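Local coordinates for protein putative bacteriocin (Brevibacillus laterosporus, PDB 4OZK) that is a leaderless, disulfide-stapled class IId bacteriocin with a defensin-like fold that acts as a broad-spectrum antimicrobial toxin, at residues Tyr26-Ala31 / Cys41-Gly46. Residues are numbered along the deposited sequence; the frame is centred on the assembly and turned at random.
Sequences YRHVYA and CRTEWG
Arg27 and Glu44, with Tyr26 and Trp45 beside them, meet in the antiparallel pairing of the central strand 24-33 with the edge strand 38-48, the second hairpin of laterosporulin's three-stranded, defensin-like sheet. Arg27 and Glu44 form a hydrogen-bonded pair, joined by 2.8 Å bonds from Arg27 N to Glu44 O and from Glu44 N to Arg27 O. Their side chains leave the same face of the sheet side by side and close a salt bridge in which NE and NH2 of Arg27 both grip Glu44 OE2, with NE 3.1 Å from it. That oxygen lies in the guanidinium plane, yet the two nitrogens approach it from one face of the carboxylate, whose plane is turned 75° from the guanidinium. With its CG anti to the backbone N (chi1 177°) and an extended chain beyond, Glu44 carries its carboxylate out alongside Arg27. On this face CG2 of Val29 packs against Arg42 CG at 3.8 Å, and Trp11 and Tyr16 of strand 8-19 reach Val29 and Arg27, respectively. The opposite face carries Tyr26, His28, Thr43 and Trp45: Tyr26 CB sits over the Trp45 six-membered ring, 3.6 Å from its centroid, in a CH-pi contact, while the two rings meet at 50°. Thr43 CG2 lies over one face of the same indole, and Thr43 OG1 is hydrogen-bonded to Tyr40 OH. Farther along, Val29 N donates to Arg42 O and Cys41 N to Val29 O, so that Cys41 and Arg42 both face Val29 in a classic beta bulge. There Cys41 SG packs 3.6 Å from Ala31 CB. Backbone bonds and a two-pronged ion pair thus join the two strands, while the Cys41-Cys2 disulfide ties the N-terminal arm to strand 38-48, an arrangement consistent with the peptide's heat stability.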
loop_
_atom_site.group_PDB
_atom_site.type_symbol
_atom_site.label_atom_id
_atom_site.label_comp_id
_atom_site.label_asym_id
_atom_site.label_seq_id
_atom_site.Cartn_x
_atom_site.Cartn_y
_atom_site.Cartn_z
ATOM N N TYR A 26 -4.048 -3.095 9.223
ATOM C CA TYR A 26 -3.116 -3.014 8.100
ATOM C C TYR A 26 -3.731 -2.225 6.949
ATOM O O TYR A 26 -4.961 -2.109 6.829
ATOM C CB TYR A 26 -2.749 -4.418 7.607
ATOM C CG TYR A 26 -3.915 -5.145 6.966
ATOM C CD1 TYR A 26 -4.117 -5.101 5.585
ATOM C CD2 TYR A 26 -4.819 -5.871 7.748
ATOM C CE1 TYR A 26 -5.196 -5.756 5.000
ATOM C CE2 TYR A 26 -5.893 -6.535 7.177
ATOM C CZ TYR A 26 -6.075 -6.476 5.806
ATOM O OH TYR A 26 -7.143 -7.140 5.250
ATOM N N ARG A 27 -2.875 -1.672 6.103
ATOM C CA ARG A 27 -3.332 -1.104 4.845
ATOM C C ARG A 27 -2.268 -1.333 3.800
ATOM O O ARG A 27 -1.133 -1.718 4.125
ATOM C CB ARG A 27 -3.660 0.386 4.983
ATOM C CG ARG A 27 -2.477 1.274 5.325
ATOM C CD ARG A 27 -2.945 2.703 5.545
ATOM N NE ARG A 27 -1.820 3.600 5.806
ATOM C CZ ARG A 27 -1.939 4.858 6.220
ATOM N NH1 ARG A 27 -3.140 5.379 6.430
ATOM N NH2 ARG A 27 -0.854 5.593 6.429
ATOM N N HIS A 28 -2.631 -1.097 2.544
ATOM C CA HIS A 28 -1.731 -1.351 1.422
ATOM C C HIS A 28 -1.215 -0.038 0.842
ATOM O O HIS A 28 -2.005 0.850 0.514
ATOM C CB HIS A 28 -2.473 -2.132 0.338
ATOM C CG HIS A 28 -2.858 -3.522 0.752
ATOM N ND1 HIS A 28 -2.359 -4.128 1.886
ATOM C CD2 HIS A 28 -3.685 -4.425 0.173
ATOM C CE1 HIS A 28 -2.863 -5.348 1.988
ATOM N NE2 HIS A 28 -3.670 -5.551 0.964
ATOM N N VAL A 29 0.105 0.096 0.723
ATOM C CA VAL A 29 0.687 1.298 0.122
ATOM C C VAL A 29 0.961 1.084 -1.363
ATOM O O VAL A 29 1.645 0.129 -1.762
ATOM C CB VAL A 29 1.977 1.732 0.827
ATOM C CG1 VAL A 29 2.527 2.977 0.160
ATOM C CG2 VAL A 29 1.705 2.000 2.294
ATOM N N TYR A 30 0.409 1.973 -2.181
ATOM C CA TYR A 30 0.513 1.846 -3.628
ATOM C C TYR A 30 1.277 3.030 -4.203
ATOM O O TYR A 30 0.984 4.182 -3.876
ATOM C CB TYR A 30 -0.890 1.801 -4.244
ATOM C CG TYR A 30 -1.557 0.443 -4.199
ATOM C CD1 TYR A 30 -1.428 -0.446 -5.266
ATOM C CD2 TYR A 30 -2.320 0.051 -3.100
ATOM C CE1 TYR A 30 -2.038 -1.689 -5.243
ATOM C CE2 TYR A 30 -2.934 -1.199 -3.064
ATOM C CZ TYR A 30 -2.785 -2.058 -4.139
ATOM O OH TYR A 30 -3.389 -3.296 -4.122
ATOM N N ALA A 31 2.262 2.768 -5.052
ATOM C CA ALA A 31 2.855 3.871 -5.801
ATOM C C ALA A 31 2.051 4.048 -7.081
ATOM O O ALA A 31 1.542 3.070 -7.644
ATOM C CB ALA A 31 4.330 3.612 -6.110
ATOM N N CYS A 41 3.258 -1.708 -3.031
ATOM C CA CYS A 41 4.658 -1.600 -2.562
ATOM C C CYS A 41 4.944 -2.240 -1.215
ATOM O O CYS A 41 5.961 -2.919 -1.043
ATOM C CB CYS A 41 5.108 -0.138 -2.470
ATOM S SG CYS A 41 5.096 0.734 -4.013
ATOM N N ARG A 42 4.072 -1.970 -0.245
ATOM C CA ARG A 42 4.201 -2.579 1.069
ATOM C C ARG A 42 2.861 -2.682 1.777
ATOM O O ARG A 42 1.858 -2.074 1.371
ATOM C CB ARG A 42 5.188 -1.803 1.951
ATOM C CG ARG A 42 4.660 -0.458 2.446
ATOM C CD ARG A 42 5.578 0.130 3.506
ATOM N NE ARG A 42 6.873 0.508 2.941
ATOM C CZ ARG A 42 7.936 0.857 3.661
ATOM N NH1 ARG A 42 7.866 0.872 4.985
ATOM N NH2 ARG A 42 9.072 1.187 3.057
ATOM N N THR A 43 2.865 -3.480 2.839
ATOM C CA THR A 43 1.750 -3.535 3.761
ATOM C C THR A 43 2.178 -2.715 4.958
ATOM O O THR A 43 3.225 -2.979 5.558
ATOM C CB THR A 43 1.477 -4.971 4.230
ATOM O OG1 THR A 43 1.296 -5.836 3.092
ATOM C CG2 THR A 43 0.244 -4.998 5.115
ATOM N N GLU A 44 1.391 -1.698 5.293
ATOM C CA GLU A 44 1.667 -0.912 6.487
ATOM C C GLU A 44 0.808 -1.411 7.646
ATOM O O GLU A 44 -0.410 -1.559 7.511
ATOM C CB GLU A 44 1.424 0.578 6.224
ATOM C CG GLU A 44 1.617 1.454 7.444
ATOM C CD GLU A 44 1.635 2.934 7.106
ATOM O OE1 GLU A 44 2.016 3.734 8.002
ATOM O OE2 GLU A 44 1.271 3.291 5.956
ATOM N N TRP A 45 1.443 -1.685 8.781
ATOM C CA TRP A 45 0.711 -2.158 9.951
ATOM C C TRP A 45 0.529 -1.030 10.964
ATOM O O TRP A 45 1.464 -0.260 11.222
ATOM C CB TRP A 45 1.413 -3.379 10.563
ATOM C CG TRP A 45 1.338 -4.605 9.656
ATOM C CD1 TRP A 45 2.243 -4.991 8.694
ATOM C CD2 TRP A 45 0.283 -5.581 9.625
ATOM N NE1 TRP A 45 1.809 -6.146 8.073
ATOM C CE2 TRP A 45 0.615 -6.531 8.629
ATOM C CE3 TRP A 45 -0.907 -5.742 10.353
ATOM C CZ2 TRP A 45 -0.214 -7.642 8.341
ATOM C CZ3 TRP A 45 -1.736 -6.845 10.063
ATOM C CH2 TRP A 45 -1.381 -7.776 9.068
ATOM N N GLY A 46 -0.681 -0.931 11.522
ATOM C CA GLY A 46 -1.035 0.168 12.401
ATOM C C GLY A 46 -1.297 -0.275 13.821
ATOM O O GLY A 46 -0.591 -1.147 14.344
#